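Long-range contact in mercuric reductase (Metallosphaera sedula, PDB 4YWO), which probably reduces mercuric ion to elemental mercury with NADPH, working as a homodimeric FAD-containing flavoenzyme of the pyridine nucleotide-disulfide oxidoreductase family: residues Leu115-Ala127 and Val130-Ile142. Numbering follows the deposited sequence. Where two conformers were deposited one is given.
Sequences LIQGEARFISPHA and VNGQVIEAEKFVI. With FAD (flavin-adenine dinucleotide), chain B.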
ATOM      1  N   LEU A 115      26.601   6.075  27.312  1.00 23.48           N
ATOM      2  CA  LEU A 115      26.998   5.161  26.280  1.00 25.51           C
ATOM      3  C   LEU A 115      28.388   4.558  26.587  1.00 25.43           C
ATOM      4  O   LEU A 115      29.357   5.256  26.810  1.00 25.81           O
ATOM      5  CB  LEU A 115      27.048   5.885  24.973  1.00 26.70           C
ATOM      6  CG  LEU A 115      27.468   5.128  23.762  1.00 26.94           C
ATOM      7  CD1 LEU A 115      26.429   4.110  23.388  1.00 31.64           C
ATOM      8  CD2 LEU A 115      27.704   6.107  22.632  1.00 31.81           C
ATOM      9  N   ILE A 116      28.510   3.251  26.480  1.00 22.49           N
ATOM     10  CA  ILE A 116      29.800   2.556  26.544  1.00 23.90           C
ATOM     11  C   ILE A 116      30.019   1.698  25.358  1.00 24.66           C
ATOM     12  O   ILE A 116      29.113   0.934  25.006  1.00 26.15           O
ATOM     13  CB  ILE A 116      29.846   1.721  27.824  1.00 25.10           C
ATOM     14  CG1 ILE A 116      29.555   2.558  29.068  1.00 27.54           C
ATOM     15  CG2 ILE A 116      31.184   0.916  27.881  1.00 27.65           C
ATOM     16  CD1 ILE A 116      29.410   1.743  30.305  1.00 32.66           C
ATOM     17  N   GLN A 117      31.140   1.839  24.623  1.00 21.91           N
ATOM     18  CA  GLN A 117      31.406   1.017  23.522  0.50 22.11           C
ATOM     19  C   GLN A 117      32.352  -0.107  23.895  1.00 24.92           C
ATOM     20  O   GLN A 117      33.489   0.120  24.331  1.00 25.62           O
ATOM     21  CB  GLN A 117      31.863   1.840  22.292  0.50 25.16           C
ATOM     22  CG  GLN A 117      30.670   2.643  21.771  0.50 24.62           C
ATOM     23  CD  GLN A 117      30.964   3.559  20.602  0.50 28.12           C
ATOM     24  OE1 GLN A 117      30.487   3.337  19.471  0.50 31.42           O
ATOM     25  NE2 GLN A 117      31.717   4.619  20.868  0.50 27.16           N
ATOM     26  N   GLY A 118      31.864  -1.307  23.746  1.00 21.86           N
ATOM     27  CA  GLY A 118      32.638  -2.477  24.073  1.00 21.85           C
ATOM     28  C   GLY A 118      31.783  -3.713  24.166  1.00 21.45           C
ATOM     29  O   GLY A 118      30.561  -3.619  24.141  1.00 21.66           O
ATOM     30  N   GLU A 119      32.436  -4.878  24.305  1.00 18.90           N
ATOM     31  CA  GLU A 119      31.784  -6.181  24.409  1.00 18.54           C
ATOM     32  C   GLU A 119      31.442  -6.410  25.880  1.00 20.54           C
ATOM     33  O   GLU A 119      32.389  -6.435  26.735  1.00 20.40           O
ATOM     34  CB  GLU A 119      32.626  -7.286  23.834  1.00 21.17           C
ATOM     35  CG  GLU A 119      32.012  -8.624  23.958  1.00 22.01           C
ATOM     36  CD  GLU A 119      32.743  -9.766  23.358  1.00 33.85           C
ATOM     37  OE1 GLU A 119      32.443 -10.082  22.186  1.00 49.08           O
ATOM     38  OE2 GLU A 119      33.603 -10.335  24.073  1.00 34.73           O
ATOM     39  N   ALA A 120      30.158  -6.534  26.200  1.00 17.37           N
ATOM     40  CA  ALA A 120      29.659  -6.895  27.529  1.00 17.24           C
ATOM     41  C   ALA A 120      29.535  -8.384  27.679  1.00 17.22           C
ATOM     42  O   ALA A 120      29.082  -9.111  26.754  1.00 17.49           O
ATOM     43  CB  ALA A 120      28.337  -6.239  27.858  1.00 17.83           C
ATOM     44  N   ARG A 121      29.863  -8.918  28.898  1.00 15.55           N
ATOM     45  CA  ARG A 121      29.590 -10.302  29.279  1.00 16.02           C
ATOM     46  C   ARG A 121      29.138 -10.348  30.717  1.00 15.06           C
ATOM     47  O   ARG A 121      29.697  -9.589  31.522  1.00 15.28           O
ATOM     48  CB  ARG A 121      30.870 -11.180  29.184  1.00 18.87           C
ATOM     49  CG  ARG A 121      31.377 -11.321  27.758  1.00 22.35           C
ATOM     50  CD  ARG A 121      32.631 -12.164  27.640  1.00 26.96           C
ATOM     51  NE  ARG A 121      32.846 -12.437  26.211  1.00 26.34           N
ATOM     52  CZ  ARG A 121      32.485 -13.548  25.591  1.00 26.43           C
ATOM     53  NH1 ARG A 121      31.922 -14.554  26.234  1.00 27.29           N
ATOM     54  NH2 ARG A 121      32.737 -13.652  24.295  1.00 29.03           N
ATOM     55  N   PHE A 122      28.158 -11.184  31.015  1.00 13.45           N
ATOM     56  CA  PHE A 122      27.636 -11.294  32.355  1.00 13.81           C
ATOM     57  C   PHE A 122      28.682 -11.991  33.262  1.00 14.43           C
ATOM     58  O   PHE A 122      29.274 -12.992  32.805  1.00 17.47           O
ATOM     59  CB  PHE A 122      26.328 -11.991  32.475  1.00 15.11           C
ATOM     60  CG  PHE A 122      25.178 -11.093  31.984  1.00 14.86           C
ATOM     61  CD1 PHE A 122      24.867 -11.105  30.657  1.00 19.33           C
ATOM     62  CD2 PHE A 122      24.520 -10.329  32.816  1.00 15.24           C
ATOM     63  CE1 PHE A 122      23.832 -10.283  30.201  1.00 20.62           C
ATOM     64  CE2 PHE A 122      23.520  -9.417  32.366  1.00 16.51           C
ATOM     65  CZ  PHE A 122      23.227  -9.447  31.027  1.00 19.10           C
ATOM     66  N   ILE A 123      28.797 -11.417  34.443  1.00 15.46           N
ATOM     67  CA  ILE A 123      29.635 -12.062  35.509  1.00 16.38           C
ATOM     68  C   ILE A 123      28.855 -12.377  36.770  1.00 18.62           C
ATOM     69  O   ILE A 123      29.426 -13.045  37.705  1.00 19.27           O
ATOM     70  CB  ILE A 123      30.868 -11.169  35.803  1.00 16.49           C
ATOM     71  CG1 ILE A 123      30.493  -9.788  36.315  1.00 17.35           C
ATOM     72  CG2 ILE A 123      31.822 -11.098  34.595  1.00 18.52           C
ATOM     73  CD1 ILE A 123      31.635  -8.775  36.574  1.00 19.09           C
ATOM     74  N   SER A 124      27.593 -11.947  36.908  1.00 17.12           N
ATOM     75  CA  SER A 124      26.767 -12.260  38.024  1.00 17.70           C
ATOM     76  C   SER A 124      25.342 -11.976  37.561  1.00 19.07           C
ATOM     77  O   SER A 124      25.154 -11.357  36.500  1.00 17.74           O
ATOM     78  CB  SER A 124      27.095 -11.406  39.199  1.00 18.98           C
ATOM     79  OG  SER A 124      26.501 -10.128  39.193  1.00 18.58           O
ATOM     80  N   PRO A 125      24.373 -12.319  38.389  1.00 18.84           N
ATOM     81  CA  PRO A 125      22.988 -12.007  38.050  1.00 20.44           C
ATOM     82  C   PRO A 125      22.689 -10.549  37.979  1.00 19.59           C
ATOM     83  O   PRO A 125      21.571 -10.200  37.438  1.00 21.23           O
ATOM     84  CB  PRO A 125      22.200 -12.621  39.234  1.00 22.77           C
ATOM     85  CG  PRO A 125      23.059 -13.750  39.680  1.00 24.14           C
ATOM     86  CD  PRO A 125      24.428 -13.204  39.582  1.00 21.44           C
ATOM     87  N   HIS A 126      23.539  -9.639  38.462  1.00 17.64           N
ATOM     88  CA  HIS A 126      23.323  -8.199  38.382  1.00 19.72           C
ATOM     89  C   HIS A 126      24.458  -7.382  37.795  1.00 16.60           C
ATOM     90  O   HIS A 126      24.488  -6.189  37.946  1.00 17.37           O
ATOM     91  CB  HIS A 126      22.999  -7.513  39.735  1.00 24.10           C
ATOM     92  CG  HIS A 126      21.599  -7.718  40.152  1.00 33.03           C
ATOM     93  ND1 HIS A 126      21.257  -8.742  41.024  1.00 37.50           N
ATOM     94  CD2 HIS A 126      20.429  -7.125  39.755  1.00 29.66           C
ATOM     95  CE1 HIS A 126      19.937  -8.781  41.156  1.00 36.75           C
ATOM     96  NE2 HIS A 126      19.412  -7.795  40.421  1.00 40.37           N
ATOM     97  N   ALA A 127      25.404  -8.017  37.063  1.00 15.55           N
ATOM     98  CA  ALA A 127      26.550  -7.305  36.563  1.00 16.76           C
ATOM     99  C   ALA A 127      27.149  -7.906  35.309  1.00 14.58           C
ATOM    100  O   ALA A 127      27.125  -9.166  35.105  1.00 15.92           O
ATOM    101  CB  ALA A 127      27.714  -7.342  37.640  1.00 17.51           C
ATOM    102  N   VAL A 130      32.654  -4.944  31.023  1.00 16.34           N
ATOM    103  CA  VAL A 130      33.020  -4.404  29.727  1.00 18.42           C
ATOM    104  C   VAL A 130      34.327  -3.588  29.869  1.00 18.37           C
ATOM    105  O   VAL A 130      34.437  -2.720  30.678  1.00 19.98           O
ATOM    106  CB  VAL A 130      31.832  -3.615  29.101  1.00 22.25           C
ATOM    107  CG1 VAL A 130      31.281  -2.594  30.057  1.00 25.19           C
ATOM    108  CG2 VAL A 130      32.173  -3.095  27.724  1.00 24.01           C
ATOM    109  N   ASN A 131      35.215  -3.827  28.918  1.00 20.67           N
ATOM    110  CA  ASN A 131      36.535  -3.152  28.869  1.00 23.90           C
ATOM    111  C   ASN A 131      37.230  -3.250  30.280  1.00 24.82           C
ATOM    112  O   ASN A 131      37.907  -2.320  30.776  1.00 25.46           O
ATOM    113  CB  ASN A 131      36.384  -1.694  28.420  1.00 24.00           C
ATOM    114  CG  ASN A 131      35.741  -1.556  27.002  1.00 22.51           C
ATOM    115  OD1 ASN A 131      35.966  -2.365  26.165  1.00 28.00           O
ATOM    116  ND2 ASN A 131      34.907  -0.537  26.801  1.00 25.93           N
ATOM    117  N   GLY A 132      36.983  -4.356  30.930  1.00 23.65           N
ATOM    118  CA  GLY A 132      37.570  -4.633  32.253  1.00 23.78           C
ATOM    119  C   GLY A 132      36.941  -3.997  33.440  1.00 24.12           C
ATOM    120  O   GLY A 132      37.412  -4.178  34.552  1.00 24.53           O
ATOM    121  N   GLN A 133      35.796  -3.309  33.279  1.00 18.27           N
ATOM    122  CA  GLN A 133      35.105  -2.687  34.304  1.00 21.15           C
ATOM    123  C   GLN A 133      33.807  -3.377  34.647  1.00 20.98           C
ATOM    124  O   GLN A 133      33.203  -3.973  33.739  1.00 21.22           O
ATOM    125  CB  GLN A 133      34.804  -1.326  33.713  1.00 25.79           C
ATOM    126  CG  GLN A 133      33.984  -0.344  34.419  1.00 37.16           C
ATOM    127  CD  GLN A 133      34.120   0.947  33.606  1.00 46.83           C
ATOM    128  OE1 GLN A 133      35.254   1.314  33.237  1.00 60.34           O
ATOM    129  NE2 GLN A 133      33.003   1.568  33.232  1.00 45.13           N
ATOM    130  N   VAL A 134      33.450  -3.337  35.920  1.00 19.63           N
ATOM    131  CA  VAL A 134      32.175  -3.868  36.409  1.00 20.92           C
ATOM    132  C   VAL A 134      31.077  -2.821  36.234  1.00 21.62           C
ATOM    133  O   VAL A 134      31.197  -1.683  36.664  1.00 22.79           O
ATOM    134  CB  VAL A 134      32.237  -4.312  37.888  1.00 19.50           C
ATOM    135  CG1 VAL A 134      30.932  -4.843  38.324  1.00 20.39           C
ATOM    136  CG2 VAL A 134      33.274  -5.442  38.019  1.00 21.23           C
ATOM    137  N   ILE A 135      29.987  -3.235  35.591  1.00 19.71           N
ATOM    138  CA  ILE A 135      28.777  -2.430  35.465  1.00 19.32           C
ATOM    139  C   ILE A 135      27.657  -3.249  36.063  1.00 17.81           C
ATOM    140  O   ILE A 135      27.311  -4.322  35.578  1.00 18.21           O
ATOM    141  CB  ILE A 135      28.481  -2.085  33.988  1.00 20.22           C
ATOM    142  CG1 ILE A 135      29.660  -1.336  33.309  1.00 25.02           C
ATOM    143  CG2 ILE A 135      27.184  -1.273  33.912  1.00 21.28           C
ATOM    144  CD1 ILE A 135      29.872   0.031  33.916  1.00 31.86           C
ATOM    145  N   GLU A 136      27.090  -2.744  37.139  1.00 20.05           N
ATOM    146  CA  GLU A 136      25.996  -3.341  37.861  1.00 18.03           C
ATOM    147  C   GLU A 136      24.673  -2.595  37.566  1.00 19.09           C
ATOM    148  O   GLU A 136      24.649  -1.370  37.592  1.00 20.94           O
ATOM    149  CB  GLU A 136      26.161  -3.279  39.344  1.00 22.52           C
ATOM    150  CG  GLU A 136      27.490  -3.778  39.834  1.00 24.91           C
ATOM    151  CD  GLU A 136      27.572  -3.672  41.385  1.00 32.54           C
ATOM    152  OE1 GLU A 136      26.631  -4.229  42.019  1.00 41.40           O
ATOM    153  OE2 GLU A 136      28.507  -3.058  41.895  1.00 44.55           O
ATOM    154  N   ALA A 137      23.620  -3.347  37.441  1.00 16.82           N
ATOM    155  CA  ALA A 137      22.316  -2.746  37.226  1.00 17.04           C
ATOM    156  C   ALA A 137      21.234  -3.570  37.868  1.00 16.77           C
ATOM    157  O   ALA A 137      21.287  -4.814  37.951  1.00 19.50           O
ATOM    158  CB  ALA A 137      22.078  -2.546  35.732  1.00 17.85           C
ATOM    159  N   GLU A 138      20.162  -2.891  38.296  1.00 17.81           N
ATOM    160  CA  GLU A 138      18.992  -3.509  38.872  1.00 19.95           C
ATOM    161  C   GLU A 138      18.222  -4.328  37.854  1.00 19.25           C
ATOM    162  O   GLU A 138      17.639  -5.354  38.142  1.00 20.12           O
ATOM    163  CB  GLU A 138      18.037  -2.420  39.442  1.00 22.21           C
ATOM    164  CG  GLU A 138      18.651  -1.570  40.561  1.00 26.64           C
ATOM    165  CD  GLU A 138      17.742  -0.457  41.087  1.00 35.30           C
ATOM    166  OE1 GLU A 138      16.704  -0.181  40.474  1.00 36.38           O
ATOM    167  OE2 GLU A 138      18.102   0.191  42.099  1.00 37.59           O
ATOM    168  N   LYS A 139      18.234  -3.775  36.618  1.00 18.50           N
ATOM    169  CA  LYS A 139      17.544  -4.441  35.562  1.00 16.53           C
ATOM    170  C   LYS A 139      18.425  -4.414  34.297  1.00 14.57           C
ATOM    171  O   LYS A 139      19.155  -3.452  34.090  1.00 16.15           O
ATOM    172  CB  LYS A 139      16.232  -3.702  35.222  1.00 17.47           C
ATOM    173  CG  LYS A 139      15.187  -3.669  36.341  1.00 18.75           C
ATOM    174  CD  LYS A 139      14.601  -5.028  36.467  1.00 21.36           C
ATOM    175  CE  LYS A 139      13.752  -5.212  37.734  1.00 30.01           C
ATOM    176  NZ  LYS A 139      12.896  -4.015  37.876  1.00 34.79           N
ATOM    177  N   PHE A 140      18.326  -5.440  33.476  1.00 14.51           N
ATOM    178  CA  PHE A 140      19.001  -5.522  32.164  1.00 14.49           C
ATOM    179  C   PHE A 140      17.993  -5.804  31.066  1.00 15.31           C
ATOM    180  O   PHE A 140      17.058  -6.640  31.205  1.00 15.61           O
ATOM    181  CB  PHE A 140      20.073  -6.612  32.064  1.00 15.82           C
ATOM    182  CG  PHE A 140      21.308  -6.290  32.893  1.00 15.90           C
ATOM    183  CD1 PHE A 140      21.265  -6.526  34.249  1.00 18.46           C
ATOM    184  CD2 PHE A 140      22.478  -5.871  32.331  1.00 14.67           C
ATOM    185  CE1 PHE A 140      22.395  -6.298  35.043  1.00 19.04           C
ATOM    186  CE2 PHE A 140      23.607  -5.654  33.151  1.00 19.06           C
ATOM    187  CZ  PHE A 140      23.519  -5.798  34.475  1.00 17.66           C
ATOM    188  N   VAL A 141      18.274  -5.234  29.891  1.00 14.59           N
ATOM    189  CA  VAL A 141      17.627  -5.691  28.677  1.00 15.12           C
ATOM    190  C   VAL A 141      18.680  -6.139  27.701  1.00 14.90           C
ATOM    191  O   VAL A 141      19.599  -5.322  27.344  1.00 15.37           O
ATOM    192  CB  VAL A 141      16.783  -4.535  28.057  1.00 16.02           C
ATOM    193  CG1 VAL A 141      16.258  -4.987  26.670  1.00 19.50           C
ATOM    194  CG2 VAL A 141      15.672  -4.085  28.986  1.00 17.68           C
ATOM    195  N   ILE A 142      18.665  -7.413  27.346  1.00 14.22           N
ATOM    196  CA  ILE A 142      19.624  -7.968  26.405  1.00 14.82           C
ATOM    197  C   ILE A 142      19.067  -7.821  24.987  1.00 14.71           C
ATOM    198  O   ILE A 142      18.027  -8.408  24.713  1.00 14.71           O
ATOM    199  CB  ILE A 142      19.962  -9.440  26.696  1.00 15.68           C
ATOM    200  CG1 ILE A 142      20.447  -9.559  28.188  1.00 16.03           C
ATOM    201  CG2 ILE A 142      20.986  -9.992  25.724  1.00 16.17           C
ATOM    202  CD1 ILE A 142      20.650 -10.960  28.595  1.00 17.74           C
TER
HETATM  203  PA  FAD B 501      21.114  -5.928  16.289  1.00 17.78           P
HETATM  204  O1A FAD B 501      20.695  -4.643  15.615  1.00 19.64           O
HETATM  205  O2A FAD B 501      22.170  -6.801  15.654  1.00 18.26           O
HETATM  206  O5B FAD B 501      21.583  -5.580  17.789  1.00 17.74           O
HETATM  207  C5B FAD B 501      22.829  -6.060  18.288  1.00 17.11           C
HETATM  208  C4B FAD B 501      23.775  -4.886  18.506  1.00 17.73           C
HETATM  209  O4B FAD B 501      24.284  -4.919  19.842  1.00 19.23           O
HETATM  210  C3B FAD B 501      24.958  -4.946  17.554  1.00 20.09           C
HETATM  211  O3B FAD B 501      24.989  -3.774  16.735  1.00 25.99           O
HETATM  212  C2B FAD B 501      26.199  -5.008  18.422  1.00 19.08           C
HETATM  213  O2B FAD B 501      27.033  -3.875  18.164  1.00 23.94           O
HETATM  214  C1B FAD B 501      25.714  -4.981  19.862  1.00 18.32           C
HETATM  215  N9A FAD B 501      26.152  -6.214  20.562  1.00 17.10           N
HETATM  216  C8A FAD B 501      25.958  -7.474  20.131  1.00 16.71           C
HETATM  217  N7A FAD B 501      26.480  -8.376  21.001  1.00 19.54           N
HETATM  218  C5A FAD B 501      27.025  -7.684  22.020  1.00 17.10           C
HETATM  219  C6A FAD B 501      27.741  -8.018  23.274  1.00 17.35           C
HETATM  220  N6A FAD B 501      27.984  -9.304  23.622  1.00 20.32           N
HETATM  221  N1A FAD B 501      28.143  -6.993  24.059  1.00 18.49           N
HETATM  222  C2A FAD B 501      27.908  -5.711  23.725  1.00 19.44           C
HETATM  223  N3A FAD B 501      27.265  -5.337  22.604  1.00 19.50           N
HETATM  224  C4A FAD B 501      26.806  -6.260  21.725  1.00 17.83           C
HETATM  225  N1  FAD B 501      14.038  -6.760   8.873  1.00 16.17           N
HETATM  226  C2  FAD B 501      12.931  -6.117   8.423  1.00 19.73           C
HETATM  227  O2  FAD B 501      11.981  -5.933   9.214  1.00 18.81           O
HETATM  228  N3  FAD B 501      12.815  -5.667   7.161  1.00 18.22           N
HETATM  229  C4  FAD B 501      13.787  -5.824   6.254  1.00 22.99           C
HETATM  230  O4  FAD B 501      13.649  -5.395   5.087  1.00 24.59           O
HETATM  231  C4X FAD B 501      15.032  -6.518   6.665  1.00 19.87           C
HETATM  232  N5  FAD B 501      16.059  -6.716   5.810  1.00 19.22           N
HETATM  233  C5X FAD B 501      17.182  -7.354   6.216  1.00 17.24           C
HETATM  234  C6  FAD B 501      18.227  -7.546   5.318  1.00 16.55           C
HETATM  235  C7  FAD B 501      19.384  -8.200   5.727  1.00 17.65           C
HETATM  236  C7M FAD B 501      20.514  -8.407   4.752  1.00 18.69           C
HETATM  237  C8  FAD B 501      19.507  -8.695   7.123  1.00 18.79           C
HETATM  238  C8M FAD B 501      20.762  -9.402   7.562  1.00 18.68           C
HETATM  239  C9  FAD B 501      18.466  -8.505   8.023  1.00 16.81           C
HETATM  240  C9A FAD B 501      17.309  -7.851   7.616  1.00 17.00           C
HETATM  241  N10 FAD B 501      16.249  -7.654   8.522  1.00 16.62           N
HETATM  242  C10 FAD B 501      15.095  -6.987   8.067  1.00 17.59           C
HETATM  243  C1' FAD B 501      16.343  -8.131   9.903  1.00 16.27           C
HETATM  244  C2' FAD B 501      16.648  -6.957  10.826  1.00 18.32           C
HETATM  245  O2' FAD B 501      17.785  -6.242  10.331  1.00 21.07           O
HETATM  246  C3' FAD B 501      16.927  -7.437  12.246  1.00 20.35           C
HETATM  247  O3' FAD B 501      15.860  -8.284  12.682  1.00 21.49           O
HETATM  248  C4' FAD B 501      17.064  -6.259  13.203  1.00 20.13           C
HETATM  249  O4' FAD B 501      18.245  -5.517  12.882  1.00 23.83           O
HETATM  250  C5' FAD B 501      17.141  -6.735  14.649  1.00 18.28           C
HETATM  251  O5' FAD B 501      17.803  -5.750  15.440  1.00 17.38           O
HETATM  252  P   FAD B 501      18.391  -6.127  16.890  1.00 15.20           P
HETATM  253  O1P FAD B 501      18.675  -4.842  17.631  1.00 14.88           O
HETATM  254  O2P FAD B 501      17.492  -7.170  17.508  1.00 14.52           O
HETATM  255  O3P FAD B 501      19.797  -6.822  16.530  1.00 15.00           O
HETATM  256  O   HOH W   1      34.923  -5.619  26.714  1.00 21.22           O
HETATM  257  O   HOH W   2      35.340  -4.628  24.114  1.00 28.81           O
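Phe122 and Phe140 form an edge-to-face aromatic pair where the three-stranded antiparallel meander of the FAD domain meets the domain's parallel Rossmann-type sheet. The chain leaves the parallel sheet after strand 114-117 and re-enters at strand 139-142, so each segment contributes to both sheets. The rings are closely packed: their planes stand at 63°, and Phe122 CE2 sits over the centre of one Phe140 face, 3.7 Å from Phe140 CD2, while Ala137 CB covers the opposite face near its rim. Ile142 extends the apolar layer, its CD1 3.6 Å from Phe122 CE1, and Ile301 of the adjoining strand touches all three side chains. At the edge of the Phe140 ring, in its plane, lies the carbonyl oxygen of His126, which accepts a hydrogen bond from Ala137 N (3.0 Å); the His126 ring turns its edge to Ala137 O and Glu138 O. Ile123 CD1 and Val134 CG2 make a separate, exposed contact at 4.0 Å.

Val130 packs CG2 on the Gly118-Glu119 backbone, 3.5 Å from Glu119 O, and CG1 against Ile116 CG2. Toward solvent, around the exposed Asn131 and Glu119, two waters link these residues. Between these regions Ala120 binds the FAD adenine through its backbone: its N donates to FAD N1A (3.0 Å), and its O accepts a weak bond from FAD N6A. With CG beside its backbone N (chi1 -60°), Asn131 turns its amide back to strand 114-117, where ND2 donates to Gln117 O at 2.9 Å and 169°, the oxygen in the plane of the Asn131 amide, ND2 itself above the Gln117 carbonyl plane.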